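Local coordinates for protein TbiB1 (Thermobaculum terrenum, PDB 5V1V) that binds the leader peptide of the lasso peptide precursor TbiA(alpha), probably to present that precursor to the maturation enzymes of lasso peptide biosynthesis, at residues V10-H14 with W40-E44; D16-V20 with G31-S37. All coordinates share one frame. Residues are numbered along the deposited sequence.

Overall arrangement
Both contacts fasten helix 34-44 to the antiparallel sheet of strands 10-15, 18-23 and 28-32, and their centres lie about 9 Å apart. Contact 2, between 16-20 and 31-37, is nested in sequence inside the loop closed by contact 1, between 10-14 and 40-44. It pairs the middle strand with the edge strand and includes the turn into the helix, while contact 1 ties the last turn of that helix to the other edge strand. The two meet directly: H14 ND1 packs 3.5 Å from V19 CG2, and W40 CB 3.5 Å from L32 CD1. Together they hold sheet and helix as one unit, in a PqqD-family fold whose 28-32 edge receives the leader peptide.

Contact 1 of 2, residues V10-H14 with W40-E44; sequences VVSAH and WSLLE. With ZN (zinc ion), chain E.
W40 reaches from the helix toward the strand, its six-membered ring packed against V10, CZ2 of W40 3.8 Å from CG1 of V10. Segment 10-14 is a regular extended strand and 40-44 the last turn or so of a helix, closed by a backbone bond from E44 N to W40 O of 2.8 Å. Their axes approach to 11.5 Å at 127° between N-to-C directions, and the nearest CA atoms, those of S12 and W40, are 9.3 Å apart, so the long side chains of W40, E44 and H14 do most of the bridging. Strand alternation sends V10 and S12 toward the helix and V11 and A13 away. With chi1 t, W40 brings its indole edge to S12, where NE1 donates to S12 OG at 2.9 Å, giving the polar corner of an otherwise buried ring a partner. In this PqqD-type fold the helix thus covers one face of the sheet, and W40 also packs on L21 of the middle strand and I6. At the exposed end a zinc ion joins the two elements: H14 NE2 and E44 OE1 each lie 1.9 Å from it, as does water 1. Imidazole and carboxylate suit zinc, and chi1 m on both residues lets them converge. S41 OG, 3.4 Å from H14 CE1 at the ring edge, is hydrogen-bonded to S37 O within the helix.

Contact 2 of 2, residues D16-V20 with G31-S37; sequences DDEVV and GLDAVGS
Strand 18-20 runs antiparallel to 31-32. V19 and L32 form a hydrogen-bonded pair with CA atoms 5.2 Å apart: V19 N donates to L32 O at 3.0 Å and L32 N to V19 O at 2.9 Å. V20 and G31 make the following non-hydrogen-bonded pair, CA-CA 4.6 Å. D17, with positive phi, belongs to the tight turn from strand 10-15, and A34 (45/-117) turns the chain into the helix, where S37 N bonds to D33 O at 3.2 Å. This is the open end of the beta hairpin 18-23/28-32 in the PqqD fold; across G31 the sheet continues antiparallel into the bound leader peptide. V19 and L32 share the helix-covered face, CB to CB 4.5 Å, both apolar and suited to burial, V19 beta-branched as strands favour. S37 OG (chi1 m) lies 3.5 Å from V19 CG2 and donates weakly to D17 O at 3.2 Å. D17 OD1 weakly accepts from A34 N at 3.5 Å, and the carboxylates of D17 and D33 can bind a zinc ion, absent from this chain.

Contact 1 of 2, residues V10-H14 with W40-E44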
ATOM      1  N   VAL A  10      -0.280  -0.603 -12.939  1.00 12.04           N
ATOM      2  CA  VAL A  10      -0.133   0.540 -12.039  1.00 12.50           C
ATOM      3  C   VAL A  10       1.205   1.252 -12.230  1.00 13.59           C
ATOM      4  O   VAL A  10       2.266   0.617 -12.260  1.00 15.88           O
ATOM      5  CB  VAL A  10      -0.324   0.117 -10.562  1.00 12.47           C
ATOM      6  CG1 VAL A  10      -0.087   1.286  -9.620  1.00 13.57           C
ATOM      7  CG2 VAL A  10      -1.730  -0.408 -10.349  1.00 13.99           C
ATOM      8  N   VAL A  11       1.123   2.573 -12.384  1.00 13.27           N
ATOM      9  CA  VAL A  11       2.282   3.462 -12.388  1.00 13.71           C
ATOM     10  C   VAL A  11       2.371   4.147 -11.012  1.00 13.06           C
ATOM     11  O   VAL A  11       1.361   4.636 -10.504  1.00 13.99           O
ATOM     12  CB  VAL A  11       2.150   4.531 -13.505  1.00 15.83           C
ATOM     13  CG1 VAL A  11       3.303   5.521 -13.458  1.00 19.34           C
ATOM     14  CG2 VAL A  11       2.083   3.883 -14.885  1.00 18.17           C
ATOM     15  N   SER A  12       3.565   4.180 -10.420  1.00 12.43           N
ATOM     16  CA  SER A  12       3.776   4.820  -9.118  1.00 13.42           C
ATOM     17  C   SER A  12       4.661   6.046  -9.274  1.00 14.76           C
ATOM     18  O   SER A  12       5.725   5.978  -9.890  1.00 17.89           O
ATOM     19  CB  SER A  12       4.437   3.858  -8.128  1.00 17.68           C
ATOM     20  OG  SER A  12       3.693   2.675  -7.977  1.00 19.23           O
ATOM     21  N   ALA A  13       4.217   7.160  -8.699  1.00 14.31           N
ATOM     22  CA  ALA A  13       4.939   8.427  -8.767  1.00 14.62           C
ATOM     23  C   ALA A  13       5.191   8.919  -7.344  1.00 15.51           C
ATOM     24  O   ALA A  13       4.277   9.403  -6.687  1.00 16.15           O
ATOM     25  CB  ALA A  13       4.121   9.452  -9.544  1.00 17.23           C
ATOM     26  N   HIS A  14       6.425   8.793  -6.866  1.00 16.29           N
ATOM     27  CA  HIS A  14       6.759   9.242  -5.519  1.00 18.24           C
ATOM     28  C   HIS A  14       7.011  10.732  -5.482  1.00 19.59           C
ATOM     29  O   HIS A  14       7.685  11.288  -6.351  1.00 20.82           O
ATOM     30  CB  HIS A  14       8.004   8.539  -4.999  1.00 21.51           C
ATOM     31  CG  HIS A  14       7.802   7.095  -4.698  1.00 22.91           C
ATOM     32  ND1 HIS A  14       7.467   6.633  -3.445  1.00 24.78           N
ATOM     33  CD2 HIS A  14       7.901   6.004  -5.488  1.00 22.87           C
ATOM     34  CE1 HIS A  14       7.362   5.317  -3.477  1.00 23.66           C
ATOM     35  NE2 HIS A  14       7.622   4.911  -4.707  1.00 23.31           N
ATOM     36  N   TRP A  40       3.549   0.418   0.426  1.00 11.25           N
ATOM     37  CA  TRP A  40       3.618   0.329  -1.025  1.00 11.36           C
ATOM     38  C   TRP A  40       5.051   0.100  -1.504  1.00 12.48           C
ATOM     39  O   TRP A  40       5.309  -0.753  -2.354  1.00 13.19           O
ATOM     40  CB  TRP A  40       3.020   1.578  -1.654  1.00 12.11           C
ATOM     41  CG  TRP A  40       2.924   1.473  -3.144  1.00 11.89           C
ATOM     42  CD1 TRP A  40       3.804   1.988  -4.056  1.00 12.37           C
ATOM     43  CD2 TRP A  40       1.918   0.777  -3.900  1.00 11.03           C
ATOM     44  NE1 TRP A  40       3.402   1.663  -5.328  1.00 12.05           N
ATOM     45  CE2 TRP A  40       2.244   0.934  -5.264  1.00 12.14           C
ATOM     46  CE3 TRP A  40       0.763   0.060  -3.561  1.00 10.81           C
ATOM     47  CZ2 TRP A  40       1.470   0.393  -6.293  1.00 12.43           C
ATOM     48  CZ3 TRP A  40      -0.015  -0.482  -4.593  1.00 11.86           C
ATOM     49  CH2 TRP A  40       0.348  -0.309  -5.943  1.00 11.44           C
ATOM     50  N   SER A  41       5.991   0.841  -0.925  1.00 13.19           N
ATOM     51  CA  SER A  41       7.394   0.685  -1.294  1.00 14.28           C
ATOM     52  C   SER A  41       7.905  -0.734  -1.039  1.00 14.58           C
ATOM     53  O   SER A  41       8.665  -1.288  -1.844  1.00 16.63           O
ATOM     54  CB  SER A  41       8.262   1.710  -0.571  1.00 16.73           C
ATOM     55  OG  SER A  41       7.945   3.020  -1.000  1.00 22.18           O
ATOM     56  N   LEU A  42       7.468  -1.330   0.068  1.00 13.72           N
ATOM     57  CA  LEU A  42       7.831  -2.710   0.384  1.00 13.72           C
ATOM     58  C   LEU A  42       7.188  -3.703  -0.590  1.00 14.17           C
ATOM     59  O   LEU A  42       7.821  -4.671  -1.005  1.00 14.44           O
ATOM     60  CB  LEU A  42       7.466  -3.041   1.835  1.00 14.30           C
ATOM     61  CG  LEU A  42       8.290  -2.295   2.895  1.00 14.97           C
ATOM     62  CD1 LEU A  42       7.542  -2.182   4.216  1.00 14.88           C
ATOM     63  CD2 LEU A  42       9.647  -2.952   3.093  1.00 16.83           C
ATOM     64  N   LEU A  43       5.927  -3.456  -0.961  1.00 13.71           N
ATOM     65  CA  LEU A  43       5.278  -4.269  -1.995  1.00 13.76           C
ATOM     66  C   LEU A  43       6.033  -4.173  -3.326  1.00 14.68           C
ATOM     67  O   LEU A  43       6.195  -5.171  -4.034  1.00 15.64           O
ATOM     68  CB  LEU A  43       3.817  -3.863  -2.187  1.00 13.46           C
ATOM     69  CG  LEU A  43       2.861  -4.228  -1.054  1.00 13.61           C
ATOM     70  CD1 LEU A  43       1.557  -3.473  -1.255  1.00 14.40           C
ATOM     71  CD2 LEU A  43       2.614  -5.727  -0.960  1.00 15.28           C
ATOM     72  N   GLU A  44       6.492  -2.972  -3.668  1.00 14.60           N
ATOM     73  CA  GLU A  44       7.283  -2.774  -4.885  1.00 16.34           C
ATOM     74  C   GLU A  44       8.536  -3.647  -4.911  1.00 18.18           C
ATOM     75  O   GLU A  44       8.969  -4.084  -5.981  1.00 20.82           O
ATOM     76  CB  GLU A  44       7.649  -1.300  -5.057  1.00 17.68           C
ATOM     77  CG  GLU A  44       6.461  -0.431  -5.421  1.00 19.16           C
ATOM     78  CD  GLU A  44       6.807   1.034  -5.561  1.00 20.86           C
ATOM     79  OE1 GLU A  44       7.426   1.601  -4.641  1.00 20.41           O
ATOM     80  OE2 GLU A  44       6.431   1.632  -6.586  1.00 24.85           O
TER
HETATM   81 ZN    ZN E 101       8.402   3.196  -5.185  1.00 28.80          ZN
HETATM   82  O   HOH W   1       9.913   2.796  -4.021  1.00 28.79           O

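Contact 2 of 2, residues D16-V20 with G31-S37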
ATOM      1  N   ASP A  16       8.110  13.179  -2.289  1.00 31.09           N
ATOM      2  CA  ASP A  16       8.535  13.250  -0.877  1.00 38.41           C
ATOM      3  C   ASP A  16       7.440  12.969   0.163  1.00 40.73           C
ATOM      4  O   ASP A  16       6.566  13.812   0.397  1.00 48.15           O
ATOM      5  CB  ASP A  16       9.220  14.597  -0.600  1.00 46.86           C
ATOM      6  CG  ASP A  16       9.982  14.620   0.722  1.00 54.64           C
ATOM      7  OD1 ASP A  16      10.403  13.545   1.207  1.00 58.87           O
ATOM      8  OD2 ASP A  16      10.168  15.727   1.273  1.00 59.97           O
ATOM      9  N   ASP A  17       7.519  11.786   0.779  1.00 35.45           N
ATOM     10  CA  ASP A  17       6.565  11.290   1.799  1.00 38.51           C
ATOM     11  C   ASP A  17       5.440  10.470   1.168  1.00 32.14           C
ATOM     12  O   ASP A  17       5.037   9.431   1.700  1.00 29.25           O
ATOM     13  CB  ASP A  17       5.998  12.431   2.677  1.00 42.14           C
ATOM     14  CG  ASP A  17       5.063  11.934   3.788  1.00 40.53           C
ATOM     15  OD1 ASP A  17       5.271  10.817   4.315  1.00 43.55           O
ATOM     16  OD2 ASP A  17       4.111  12.673   4.146  1.00 32.02           O
ATOM     17  N   GLU A  18       4.963  10.931   0.017  1.00 27.73           N
ATOM     18  CA  GLU A  18       3.750  10.403  -0.584  1.00 24.36           C
ATOM     19  C   GLU A  18       4.016   9.626  -1.873  1.00 20.74           C
ATOM     20  O   GLU A  18       5.110   9.673  -2.439  1.00 21.96           O
ATOM     21  CB  GLU A  18       2.761  11.544  -0.857  1.00 26.95           C
ATOM     22  CG  GLU A  18       2.252  12.256   0.392  1.00 32.06           C
ATOM     23  CD  GLU A  18       1.351  13.441   0.082  1.00 37.28           C
ATOM     24  OE1 GLU A  18       1.592  14.137  -0.928  1.00 44.26           O
ATOM     25  OE2 GLU A  18       0.398  13.683   0.856  1.00 42.93           O
ATOM     26  N   VAL A  19       2.996   8.900  -2.316  1.00 16.80           N
ATOM     27  CA  VAL A  19       3.015   8.241  -3.619  1.00 16.76           C
ATOM     28  C   VAL A  19       1.676   8.482  -4.287  1.00 14.11           C
ATOM     29  O   VAL A  19       0.627   8.323  -3.666  1.00 16.40           O
ATOM     30  CB  VAL A  19       3.195   6.706  -3.540  1.00 18.66           C
ATOM     31  CG1 VAL A  19       3.673   6.172  -4.886  1.00 19.51           C
ATOM     32  CG2 VAL A  19       4.161   6.302  -2.445  1.00 22.18           C
ATOM     33  N   VAL A  20       1.716   8.861  -5.556  1.00 13.44           N
ATOM     34  CA  VAL A  20       0.523   8.909  -6.376  1.00 13.61           C
ATOM     35  C   VAL A  20       0.512   7.637  -7.222  1.00 11.98           C
ATOM     36  O   VAL A  20       1.522   7.290  -7.857  1.00 12.93           O
ATOM     37  CB  VAL A  20       0.506  10.168  -7.264  1.00 14.08           C
ATOM     38  CG1 VAL A  20      -0.740  10.189  -8.137  1.00 15.88           C
ATOM     39  CG2 VAL A  20       0.566  11.415  -6.388  1.00 17.26           C
ATOM     40  N   GLY A  31      -3.794   8.333  -3.803  1.00 13.57           N
ATOM     41  CA  GLY A  31      -2.682   8.829  -3.019  1.00 14.49           C
ATOM     42  C   GLY A  31      -2.438   7.977  -1.794  1.00 13.64           C
ATOM     43  O   GLY A  31      -3.379   7.463  -1.184  1.00 14.74           O
ATOM     44  N   LEU A  32      -1.163   7.824  -1.461  1.00 14.02           N
ATOM     45  CA  LEU A  32      -0.728   7.184  -0.235  1.00 15.80           C
ATOM     46  C   LEU A  32       0.215   8.120   0.484  1.00 17.13           C
ATOM     47  O   LEU A  32       0.928   8.901  -0.138  1.00 19.59           O
ATOM     48  CB  LEU A  32       0.010   5.874  -0.530  1.00 14.31           C
ATOM     49  CG  LEU A  32      -0.749   4.772  -1.270  1.00 15.52           C
ATOM     50  CD1 LEU A  32       0.193   3.632  -1.610  1.00 16.77           C
ATOM     51  CD2 LEU A  32      -1.906   4.279  -0.418  1.00 18.44           C
ATOM     52  N   ASP A  33       0.215   8.030   1.805  1.00 20.54           N
ATOM     53  CA  ASP A  33       1.122   8.825   2.624  0.50 21.49           C
ATOM     54  C   ASP A  33       1.663   7.981   3.767  1.00 20.43           C
ATOM     55  O   ASP A  33       1.144   6.904   4.047  1.00 20.43           O
ATOM     56  CB  ASP A  33       0.432  10.095   3.152  0.50 23.96           C
ATOM     57  CG  ASP A  33      -0.698   9.797   4.133  0.50 24.51           C
ATOM     58  OD1 ASP A  33      -1.264   8.685   4.092  0.50 27.16           O
ATOM     59  OD2 ASP A  33      -1.027  10.689   4.945  0.50 27.64           O
ATOM     60  N   ALA A  34       2.731   8.466   4.399  1.00 21.03           N
ATOM     61  CA  ALA A  34       3.273   7.871   5.620  1.00 21.57           C
ATOM     62  C   ALA A  34       3.384   6.342   5.565  1.00 18.20           C
ATOM     63  O   ALA A  34       4.134   5.809   4.746  1.00 18.20           O
ATOM     64  CB  ALA A  34       2.459   8.327   6.829  1.00 21.86           C
ATOM     65  N   VAL A  35       2.650   5.647   6.435  1.00 18.38           N
ATOM     66  CA  VAL A  35       2.745   4.192   6.525  1.00 16.35           C
ATOM     67  C   VAL A  35       2.238   3.507   5.248  1.00 14.87           C
ATOM     68  O   VAL A  35       2.834   2.535   4.800  1.00 14.85           O
ATOM     69  CB  VAL A  35       2.029   3.634   7.781  1.00 15.90           C
ATOM     70  CG1 VAL A  35       2.139   2.115   7.843  1.00 17.53           C
ATOM     71  CG2 VAL A  35       2.588   4.257   9.058  1.00 19.02           C
ATOM     72  N   GLY A  36       1.159   4.021   4.662  1.00 14.05           N
ATOM     73  CA  GLY A  36       0.653   3.475   3.391  1.00 13.30           C
ATOM     74  C   GLY A  36       1.695   3.510   2.289  1.00 14.40           C
ATOM     75  O   GLY A  36       1.862   2.541   1.535  1.00 13.30           O
ATOM     76  N   SER A  37       2.396   4.641   2.200  1.00 14.38           N
ATOM     77  CA  SER A  37       3.477   4.801   1.233  0.50 14.75           C
ATOM     78  C   SER A  37       4.619   3.832   1.508  1.00 14.80           C
ATOM     79  O   SER A  37       5.190   3.257   0.580  1.00 15.18           O
ATOM     80  CB  SER A  37       4.002   6.233   1.243  0.50 16.92           C
ATOM     81  OG  SER A  37       3.027   7.116   0.740  0.50 18.35           O
TER
HETATM   82  O   HOH W   2       6.311   7.257   3.943  1.00 33.90           O